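Local coordinates for 1,4-dihydroxy-6-naphtoate synthase (Archaeoglobus fulgidus, PDB 1ZBM), which probably converts cyclic dehypoxanthine futalosine into 1,4-dihydroxy-6-naphthoate, a step in the biosynthesis of menaquinone, at residues K75-A83 with Q197-I208; A115-V123 with V166-S174. One frame throughout, in Å; residues are numbered along the deposited sequence.

Contact 1. Residues K75-A83 with Q197-I208; sequences KYRILSAGA and QEEFLRAMRESI
Along an outermost strand of one of the two mixed sheets, Arg77 reaches over to Gln197 near the start of helix 194-213, while Leu79 and Ala81 pack on the next turns of that helix. The Arg77 guanidinium offers its edge: NH2 donates to Gln197 OE1 at 2.7 Å, with the acceptor 10° out of the guanidinium plane. NE adds a weak bond to the same OE1, so one oxygen receives two N-H groups. The two flat groups are far from coplanar, their planes 51° apart. A water accepts a hydrogen bond from Arg77 NH2 and donates a weak one to Gln197 O, and Gln197 NE2 is held by Leu192 O.

Farther along, the contact becomes the packing of a helix on a sheet margin in a two-lobed fold of the periplasmic-binding-protein type. Leu79 swings CG anti to its own N (chi1 -164°) and brings CD2 to the rim of the Phe200 ring, 3.5 Å from CE2. Ala81 CB touches four side chains of the helix: it is 3.8 Å from Arg205 CG and 3.9 Å from both Leu201 CD1 and Ile208 CD1, with Met204, a selenomethionine, giving its CG. On the outer flank Arg205 NH2 lies 3.7 Å from Ser80 CB; one face of the Arg205 guanidinium lies over Leu201 CD2, and Arg205 NE donates to Tyr247 O.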
loop_
_atom_site.group_PDB
_atom_site.type_symbol
_atom_site.label_atom_id
_atom_site.label_comp_id
_atom_site.label_asym_id
_atom_site.label_seq_id
_atom_site.Cartn_x
_atom_site.Cartn_y
_atom_site.Cartn_z
ATOM N N LYS A 75 12.673 -3.346 -14.478
ATOM C CA LYS A 75 13.673 -2.463 -13.897
ATOM C C LYS A 75 13.718 -2.554 -12.369
ATOM O O LYS A 75 14.696 -2.143 -11.740
ATOM C CB LYS A 75 13.389 -1.019 -14.316
ATOM C CG LYS A 75 13.691 -0.712 -15.781
ATOM C CD LYS A 75 15.148 -1.012 -16.120
ATOM C CE LYS A 75 15.598 -0.253 -17.352
ATOM N NZ LYS A 75 14.577 -0.303 -18.427
ATOM N N TYR A 76 12.667 -3.111 -11.780
ATOM C CA TYR A 76 12.568 -3.232 -10.332
ATOM C C TYR A 76 12.311 -4.658 -9.872
ATOM O O TYR A 76 11.742 -5.455 -10.613
ATOM C CB TYR A 76 11.419 -2.354 -9.828
ATOM C CG TYR A 76 11.715 -0.867 -9.753
ATOM C CD1 TYR A 76 12.463 -0.340 -8.698
ATOM C CD2 TYR A 76 11.246 0.009 -10.732
ATOM C CE1 TYR A 76 12.737 1.022 -8.617
ATOM C CE2 TYR A 76 11.514 1.372 -10.664
ATOM C CZ TYR A 76 12.264 1.873 -9.603
ATOM O OH TYR A 76 12.560 3.206 -9.547
ATOM N N ARG A 77 12.736 -4.987 -8.657
ATOM C CA ARG A 77 12.448 -6.308 -8.105
ATOM C C ARG A 77 11.856 -6.083 -6.721
ATOM O O ARG A 77 12.092 -5.044 -6.100
ATOM C CB ARG A 77 13.697 -7.180 -8.008
ATOM C CG ARG A 77 14.590 -6.912 -6.832
ATOM C CD ARG A 77 15.659 -7.984 -6.757
ATOM N NE ARG A 77 16.689 -7.660 -5.780
ATOM C CZ ARG A 77 16.514 -7.701 -4.464
ATOM N NH1 ARG A 77 15.337 -8.056 -3.955
ATOM N NH2 ARG A 77 17.525 -7.395 -3.659
ATOM N N ILE A 78 11.080 -7.047 -6.244
ATOM C CA ILE A 78 10.442 -6.919 -4.946
ATOM C C ILE A 78 11.413 -7.122 -3.801
ATOM O O ILE A 78 12.153 -8.104 -3.766
ATOM C CB ILE A 78 9.295 -7.920 -4.784
ATOM C CG1 ILE A 78 8.331 -7.798 -5.970
ATOM C CG2 ILE A 78 8.547 -7.627 -3.488
ATOM C CD1 ILE A 78 7.405 -8.992 -6.132
ATOM N N LEU A 79 11.425 -6.179 -2.863
ATOM C CA LEU A 79 12.312 -6.289 -1.702
ATOM C C LEU A 79 11.623 -7.174 -0.659
ATOM O O LEU A 79 10.424 -7.052 -0.431
ATOM C CB LEU A 79 12.589 -4.899 -1.142
ATOM C CG LEU A 79 13.771 -4.803 -0.197
ATOM C CD1 LEU A 79 15.093 -4.995 -0.955
ATOM C CD2 LEU A 79 13.733 -3.417 0.462
ATOM N N SER A 80 12.367 -8.060 -0.015
ATOM C CA SER A 80 11.743 -8.955 0.957
ATOM C C SER A 80 11.021 -8.247 2.105
ATOM O O SER A 80 10.086 -8.799 2.671
ATOM C CB SER A 80 12.783 -9.922 1.514
ATOM O OG SER A 80 13.390 -10.658 0.443
ATOM N N ALA A 81 11.431 -7.021 2.421
ATOM C CA ALA A 81 10.827 -6.258 3.504
ATOM C C ALA A 81 10.164 -4.962 3.041
ATOM O O ALA A 81 10.646 -4.291 2.122
ATOM C CB ALA A 81 11.884 -5.937 4.555
ATOM N N GLY A 82 9.063 -4.607 3.699
ATOM C CA GLY A 82 8.363 -3.384 3.362
ATOM C C GLY A 82 6.973 -3.577 2.801
ATOM O O GLY A 82 6.197 -2.625 2.750
ATOM N N ALA A 83 6.645 -4.796 2.385
ATOM C CA ALA A 83 5.322 -5.054 1.815
ATOM C C ALA A 83 4.188 -4.887 2.824
ATOM O O ALA A 83 4.378 -5.076 4.021
ATOM C CB ALA A 83 5.279 -6.471 1.218
ATOM N N GLN A 197 21.939 -3.650 -2.066
ATOM C CA GLN A 197 20.713 -4.423 -1.893
ATOM C C GLN A 197 20.628 -5.053 -0.506
ATOM O O GLN A 197 19.621 -4.905 0.194
ATOM C CB GLN A 197 20.611 -5.533 -2.937
ATOM C CG GLN A 197 20.391 -5.070 -4.357
ATOM C CD GLN A 197 20.420 -6.239 -5.341
ATOM O OE1 GLN A 197 19.700 -7.223 -5.165
ATOM N NE2 GLN A 197 21.253 -6.135 -6.377
ATOM N N GLU A 198 21.685 -5.744 -0.096
ATOM C CA GLU A 198 21.680 -6.406 1.202
ATOM C C GLU A 198 21.662 -5.417 2.351
ATOM O O GLU A 198 20.954 -5.610 3.344
ATOM C CB GLU A 198 22.899 -7.320 1.337
ATOM C CG GLU A 198 22.755 -8.352 2.453
ATOM C CD GLU A 198 21.789 -9.479 2.107
ATOM O OE1 GLU A 198 20.950 -9.840 2.976
ATOM O OE2 GLU A 198 21.882 -10.012 0.973
ATOM N N GLU A 199 22.433 -4.345 2.215
ATOM C CA GLU A 199 22.506 -3.336 3.266
ATOM C C GLU A 199 21.166 -2.684 3.528
ATOM O O GLU A 199 20.737 -2.567 4.675
ATOM C CB GLU A 199 23.531 -2.261 2.896
ATOM C CG GLU A 199 23.744 -1.215 3.976
ATOM C CD GLU A 199 24.120 -1.838 5.314
ATOM O OE1 GLU A 199 24.794 -2.883 5.323
ATOM O OE2 GLU A 199 23.747 -1.268 6.354
ATOM N N PHE A 200 20.503 -2.247 2.463
ATOM C CA PHE A 200 19.217 -1.595 2.639
ATOM C C PHE A 200 18.178 -2.549 3.199
ATOM O O PHE A 200 17.309 -2.153 3.982
ATOM C CB PHE A 200 18.703 -1.023 1.327
ATOM C CG PHE A 200 17.412 -0.308 1.479
ATOM C CD1 PHE A 200 17.378 0.981 1.987
ATOM C CD2 PHE A 200 16.217 -0.956 1.216
ATOM C CE1 PHE A 200 16.166 1.612 2.226
ATOM C CE2 PHE A 200 15.003 -0.333 1.455
ATOM C CZ PHE A 200 14.977 0.950 1.964
ATOM N N LEU A 201 18.251 -3.806 2.778
ATOM C CA LEU A 201 17.320 -4.810 3.275
ATOM C C LEU A 201 17.494 -4.928 4.780
ATOM O O LEU A 201 16.511 -5.011 5.523
ATOM C CB LEU A 201 17.588 -6.162 2.630
ATOM C CG LEU A 201 16.823 -7.273 3.334
ATOM C CD1 LEU A 201 15.334 -7.018 3.214
ATOM C CD2 LEU A 201 17.200 -8.617 2.723
ATOM N N ARG A 202 18.753 -4.929 5.221
ATOM C CA ARG A 202 19.083 -5.030 6.645
ATOM C C ARG A 202 18.541 -3.833 7.417
ATOM O O ARG A 202 17.939 -3.993 8.476
ATOM C CB ARG A 202 20.605 -5.112 6.845
ATOM C CG ARG A 202 21.035 -5.306 8.312
ATOM C CD ARG A 202 22.557 -5.260 8.480
ATOM N NE ARG A 202 23.062 -3.894 8.290
ATOM C CZ ARG A 202 22.898 -2.908 9.171
ATOM N NH1 ARG A 202 22.256 -3.132 10.311
ATOM N NH2 ARG A 202 23.351 -1.697 8.902
ATOM N N ALA A 203 18.750 -2.635 6.879
ATOM C CA ALA A 203 18.288 -1.426 7.535
ATOM C C ALA A 203 16.773 -1.367 7.549
ATOM O O ALA A 203 16.168 -0.891 8.511
ATOM C CB ALA A 203 18.846 -0.202 6.834
HETATM N N MSE A 204 16.158 -1.852 6.475
HETATM C CA MSE A 204 14.703 -1.833 6.361
HETATM C C MSE A 204 14.081 -2.737 7.415
HETATM O O MSE A 204 13.139 -2.342 8.105
HETATM C CB MSE A 204 14.279 -2.283 4.957
HETATM C CG MSE A 204 12.812 -2.042 4.636
HETATM SE SE MSE A 204 12.279 -0.163 4.565
HETATM C CE MSE A 204 11.143 -0.075 6.152
ATOM N N ARG A 205 14.613 -3.949 7.543
ATOM C CA ARG A 205 14.104 -4.907 8.529
ATOM C C ARG A 205 14.252 -4.384 9.946
ATOM O O ARG A 205 13.350 -4.526 10.775
ATOM C CB ARG A 205 14.841 -6.237 8.406
ATOM C CG ARG A 205 14.371 -7.057 7.238
ATOM C CD ARG A 205 15.125 -8.360 7.134
ATOM N NE ARG A 205 14.449 -9.256 6.196
ATOM C CZ ARG A 205 15.057 -10.200 5.493
ATOM N NH1 ARG A 205 16.365 -10.382 5.614
ATOM N NH2 ARG A 205 14.351 -10.953 4.672
ATOM N N GLU A 206 15.392 -3.767 10.221
ATOM C CA GLU A 206 15.622 -3.238 11.543
ATOM C C GLU A 206 14.619 -2.151 11.872
ATOM O O GLU A 206 14.125 -2.074 12.999
ATOM C CB GLU A 206 17.029 -2.672 11.657
ATOM C CG GLU A 206 17.400 -2.323 13.082
ATOM C CD GLU A 206 18.806 -1.807 13.201
ATOM O OE1 GLU A 206 19.728 -2.469 12.663
ATOM O OE2 GLU A 206 18.990 -0.747 13.841
ATOM N N SER A 207 14.301 -1.308 10.895
ATOM C CA SER A 207 13.360 -0.221 11.147
ATOM C C SER A 207 11.954 -0.735 11.488
ATOM O O SER A 207 11.261 -0.173 12.345
ATOM C CB SER A 207 13.307 0.719 9.937
ATOM O OG SER A 207 12.691 1.951 10.290
ATOM N N ILE A 208 11.551 -1.806 10.806
ATOM C CA ILE A 208 10.245 -2.448 11.003
ATOM C C ILE A 208 10.175 -3.112 12.385
ATOM O O ILE A 208 9.217 -2.915 13.145
ATOM C CB ILE A 208 10.009 -3.526 9.915
ATOM C CG1 ILE A 208 10.019 -2.878 8.528
ATOM C CG2 ILE A 208 8.695 -4.258 10.172
ATOM C CD1 ILE A 208 10.171 -3.870 7.387
HETATM O O HOH W 1 17.943 -7.236 -0.645
#

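Contact 2. Residues A115-V123 with V166-S174; sequences ANLLLKLAV and VLDLWDWWS
Trp172 lays its indole against the last turn of helix 114-122, and Ala122 presses a methyl onto one face of it. Ala122 CB stands 3.5 Å from the centroid of the five-membered ring of Trp172, only 10° off the normal, a CH-pi contact. With chi1 at 180° the indole extends away from its own backbone N, and its six-membered ring runs on to Leu121, whose CB is 3.4 Å from Trp172 CH2. Leu118 CD2 touches two indoles, 3.8 Å from Trp172 CZ3 and 4.1 Å from Trp173 CE3.

This close packing joins two helices whose axes pass 10.5 Å apart at 63°, the second of them following directly on edge strand 164-168. Asp168 is the N-cap of helix 169-174: its OD1 accepts from Asp171 N and, weakly, from Trp170 N. The first turn sends Leu169 toward the partner helix, where CD2 lies 3.9 Å from Leu118 CB. Leu169 CD1 approaches Ala115, which is predicted to bind substrate.

At the strand residue Leu167 the fit is still apolar but sparser: Leu167 CD1 meets Leu119 CD1 at 3.7 Å and slips past Val123 CG2, with Ala122 CB more distant. No direct hydrogen bond crosses between the segments. The polar edge of Trp172 instead meets a water lying in the indole plane; NE1 donates to it at 3.0 Å, and the water makes a long, weak bond to Ala122 O.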
loop_
_atom_site.group_PDB
_atom_site.type_symbol
_atom_site.label_atom_id
_atom_site.label_comp_id
_atom_site.label_asym_id
_atom_site.label_seq_id
_atom_site.Cartn_x
_atom_site.Cartn_y
_atom_site.Cartn_z
ATOM N N ALA A 115 -5.817 -2.017 -5.151
ATOM C CA ALA A 115 -7.244 -1.957 -4.866
ATOM C C ALA A 115 -8.051 -1.741 -6.143
ATOM O O ALA A 115 -9.191 -2.198 -6.249
ATOM C CB ALA A 115 -7.541 -0.838 -3.869
ATOM N N ASN A 116 -7.480 -1.034 -7.112
ATOM C CA ASN A 116 -8.210 -0.816 -8.349
ATOM C C ASN A 116 -8.263 -2.105 -9.145
ATOM O O ASN A 116 -9.318 -2.490 -9.655
ATOM C CB ASN A 116 -7.565 0.279 -9.184
ATOM C CG ASN A 116 -8.580 1.291 -9.657
ATOM O OD1 ASN A 116 -9.615 0.926 -10.238
ATOM N ND2 ASN A 116 -8.305 2.567 -9.406
ATOM N N LEU A 117 -7.120 -2.773 -9.246
ATOM C CA LEU A 117 -7.043 -4.035 -9.966
ATOM C C LEU A 117 -8.109 -4.982 -9.404
ATOM O O LEU A 117 -8.858 -5.603 -10.161
ATOM C CB LEU A 117 -5.645 -4.642 -9.813
ATOM C CG LEU A 117 -5.414 -6.017 -10.456
ATOM C CD1 LEU A 117 -5.729 -5.959 -11.949
ATOM C CD2 LEU A 117 -3.960 -6.446 -10.241
ATOM N N LEU A 118 -8.180 -5.077 -8.075
ATOM C CA LEU A 118 -9.173 -5.933 -7.418
ATOM C C LEU A 118 -10.608 -5.547 -7.805
ATOM O O LEU A 118 -11.427 -6.412 -8.133
ATOM C CB LEU A 118 -9.018 -5.868 -5.891
ATOM C CG LEU A 118 -7.809 -6.572 -5.279
ATOM C CD1 LEU A 118 -7.608 -6.145 -3.821
ATOM C CD2 LEU A 118 -8.000 -8.056 -5.381
ATOM N N LEU A 119 -10.910 -4.254 -7.756
ATOM C CA LEU A 119 -12.235 -3.778 -8.111
ATOM C C LEU A 119 -12.552 -4.180 -9.551
ATOM O O LEU A 119 -13.617 -4.729 -9.829
ATOM C CB LEU A 119 -12.312 -2.253 -7.957
ATOM C CG LEU A 119 -13.642 -1.555 -8.314
ATOM C CD1 LEU A 119 -14.753 -2.084 -7.424
ATOM C CD2 LEU A 119 -13.506 -0.040 -8.141
ATOM N N LYS A 120 -11.616 -3.919 -10.460
ATOM C CA LYS A 120 -11.783 -4.260 -11.867
ATOM C C LYS A 120 -11.976 -5.761 -12.083
ATOM O O LYS A 120 -12.463 -6.176 -13.128
ATOM C CB LYS A 120 -10.575 -3.751 -12.665
ATOM C CG LYS A 120 -10.481 -2.216 -12.721
ATOM C CD LYS A 120 -9.052 -1.734 -12.908
ATOM C CE LYS A 120 -8.473 -2.200 -14.226
ATOM N NZ LYS A 120 -6.994 -1.991 -14.258
ATOM N N LEU A 121 -11.593 -6.572 -11.099
ATOM C CA LEU A 121 -11.759 -8.022 -11.187
ATOM C C LEU A 121 -13.082 -8.463 -10.578
ATOM O O LEU A 121 -13.657 -9.457 -10.993
ATOM C CB LEU A 121 -10.629 -8.739 -10.449
ATOM C CG LEU A 121 -9.247 -8.774 -11.100
ATOM C CD1 LEU A 121 -8.247 -9.247 -10.075
ATOM C CD2 LEU A 121 -9.262 -9.703 -12.314
ATOM N N ALA A 122 -13.559 -7.731 -9.580
ATOM C CA ALA A 122 -14.811 -8.090 -8.920
ATOM C C ALA A 122 -16.029 -7.536 -9.660
ATOM O O ALA A 122 -17.079 -8.168 -9.673
ATOM C CB ALA A 122 -14.794 -7.588 -7.475
ATOM N N VAL A 123 -15.882 -6.354 -10.259
ATOM C CA VAL A 123 -16.953 -5.689 -11.009
ATOM C C VAL A 123 -16.373 -5.379 -12.386
ATOM O O VAL A 123 -15.599 -4.434 -12.539
ATOM C CB VAL A 123 -17.374 -4.367 -10.322
ATOM C CG1 VAL A 123 -18.700 -3.869 -10.884
ATOM C CG2 VAL A 123 -17.474 -4.571 -8.819
ATOM N N VAL A 166 -20.113 -1.812 0.797
ATOM C CA VAL A 166 -20.970 -2.452 -0.195
ATOM C C VAL A 166 -20.182 -3.536 -0.919
ATOM O O VAL A 166 -20.760 -4.401 -1.572
ATOM C CB VAL A 166 -21.495 -1.435 -1.227
ATOM C CG1 VAL A 166 -22.392 -0.416 -0.543
ATOM C CG2 VAL A 166 -20.332 -0.731 -1.912
ATOM N N LEU A 167 -18.855 -3.471 -0.818
ATOM C CA LEU A 167 -17.975 -4.478 -1.426
ATOM C C LEU A 167 -16.741 -4.587 -0.546
ATOM O O LEU A 167 -15.981 -3.625 -0.396
ATOM C CB LEU A 167 -17.555 -4.074 -2.854
ATOM C CG LEU A 167 -16.867 -5.112 -3.764
ATOM C CD1 LEU A 167 -16.367 -4.438 -5.048
ATOM C CD2 LEU A 167 -15.700 -5.768 -3.056
ATOM N N ASP A 168 -16.549 -5.757 0.047
ATOM C CA ASP A 168 -15.378 -5.981 0.894
ATOM C C ASP A 168 -14.387 -6.742 0.013
ATOM O O ASP A 168 -14.530 -7.941 -0.192
ATOM C CB ASP A 168 -15.758 -6.812 2.133
ATOM C CG ASP A 168 -14.633 -6.908 3.138
ATOM O OD1 ASP A 168 -13.518 -7.348 2.753
ATOM O OD2 ASP A 168 -14.856 -6.536 4.319
ATOM N N LEU A 169 -13.401 -6.025 -0.514
ATOM C CA LEU A 169 -12.411 -6.604 -1.399
ATOM C C LEU A 169 -11.706 -7.826 -0.828
ATOM O O LEU A 169 -11.291 -8.713 -1.578
ATOM C CB LEU A 169 -11.393 -5.540 -1.824
ATOM C CG LEU A 169 -11.987 -4.474 -2.742
ATOM C CD1 LEU A 169 -11.008 -3.337 -2.933
ATOM C CD2 LEU A 169 -12.347 -5.101 -4.080
ATOM N N TRP A 170 -11.567 -7.895 0.489
ATOM C CA TRP A 170 -10.934 -9.068 1.059
ATOM C C TRP A 170 -11.864 -10.268 0.957
ATOM O O TRP A 170 -11.411 -11.372 0.668
ATOM C CB TRP A 170 -10.534 -8.870 2.524
ATOM C CG TRP A 170 -10.294 -10.192 3.202
ATOM C CD1 TRP A 170 -11.192 -10.901 3.944
ATOM C CD2 TRP A 170 -9.119 -11.011 3.105
ATOM N NE1 TRP A 170 -10.657 -12.107 4.310
ATOM C CE2 TRP A 170 -9.384 -12.205 3.807
ATOM C CE3 TRP A 170 -7.870 -10.856 2.483
ATOM C CZ2 TRP A 170 -8.442 -13.243 3.918
ATOM C CZ3 TRP A 170 -6.933 -11.890 2.592
ATOM C CH2 TRP A 170 -7.230 -13.066 3.302
ATOM N N ASP A 171 -13.160 -10.079 1.193
ATOM C CA ASP A 171 -14.063 -11.222 1.090
ATOM C C ASP A 171 -14.054 -11.727 -0.335
ATOM O O ASP A 171 -14.113 -12.934 -0.587
ATOM C CB ASP A 171 -15.494 -10.859 1.471
ATOM C CG ASP A 171 -15.616 -10.454 2.904
ATOM O OD1 ASP A 171 -14.924 -11.061 3.753
ATOM O OD2 ASP A 171 -16.413 -9.532 3.185
ATOM N N TRP A 172 -13.981 -10.795 -1.277
ATOM C CA TRP A 172 -13.963 -11.175 -2.677
ATOM C C TRP A 172 -12.696 -11.944 -3.021
ATOM O O TRP A 172 -12.743 -12.915 -3.778
ATOM C CB TRP A 172 -14.044 -9.951 -3.576
ATOM C CG TRP A 172 -14.016 -10.337 -5.013
ATOM C CD1 TRP A 172 -15.080 -10.671 -5.788
ATOM C CD2 TRP A 172 -12.849 -10.484 -5.835
ATOM N NE1 TRP A 172 -14.652 -11.020 -7.046
ATOM C CE2 TRP A 172 -13.287 -10.919 -7.103
ATOM C CE3 TRP A 172 -11.472 -10.300 -5.617
ATOM C CZ2 TRP A 172 -12.402 -11.164 -8.162
ATOM C CZ3 TRP A 172 -10.591 -10.544 -6.669
ATOM C CH2 TRP A 172 -11.063 -10.976 -7.925
ATOM N N TRP A 173 -11.565 -11.501 -2.478
ATOM C CA TRP A 173 -10.288 -12.151 -2.754
ATOM C C TRP A 173 -10.210 -13.517 -2.102
ATOM O O TRP A 173 -9.655 -14.455 -2.669
ATOM C CB TRP A 173 -9.131 -11.281 -2.267
ATOM C CG TRP A 173 -7.833 -12.017 -2.069
ATOM C CD1 TRP A 173 -7.373 -12.584 -0.909
ATOM C CD2 TRP A 173 -6.792 -12.192 -3.043
ATOM N NE1 TRP A 173 -6.099 -13.085 -1.100
ATOM C CE2 TRP A 173 -5.725 -12.856 -2.395
ATOM C CE3 TRP A 173 -6.656 -11.840 -4.396
ATOM C CZ2 TRP A 173 -4.538 -13.176 -3.057
ATOM C CZ3 TRP A 173 -5.467 -12.162 -5.058
ATOM C CH2 TRP A 173 -4.426 -12.823 -4.382
ATOM N N SER A 174 -10.771 -13.613 -0.906
ATOM C CA SER A 174 -10.773 -14.850 -0.163
ATOM C C SER A 174 -11.542 -15.919 -0.954
ATOM O O SER A 174 -11.232 -17.106 -0.872
ATOM C CB SER A 174 -11.405 -14.614 1.205
ATOM O OG SER A 174 -11.170 -15.713 2.068
HETATM O O HOH W 2 -16.234 -11.458 -9.615
#

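In the fold
Contacts 1 and 2 lie on opposite sides of the chain's centre, about 28 Å apart between centres, and share no element directly. Each involves an outermost strand of a different mixed sheet: strand 76-86 packs on helix 194-213 in contact 1, whereas strand 164-168 leads into the helix that meets helix 114-122 in contact 2. Strand 181-189 relates them, since it neighbours 76-86 in the sheet and also touches Leu118 and Trp173. Contact 1 is partly buried and combines an arginine-glutamine grip with aliphatic packing. Contact 2 is more buried, relies on leucines and indoles, and includes a predicted substrate-binding residue; contact 1 lies away from the predicted substrate-binding and catalytic residues.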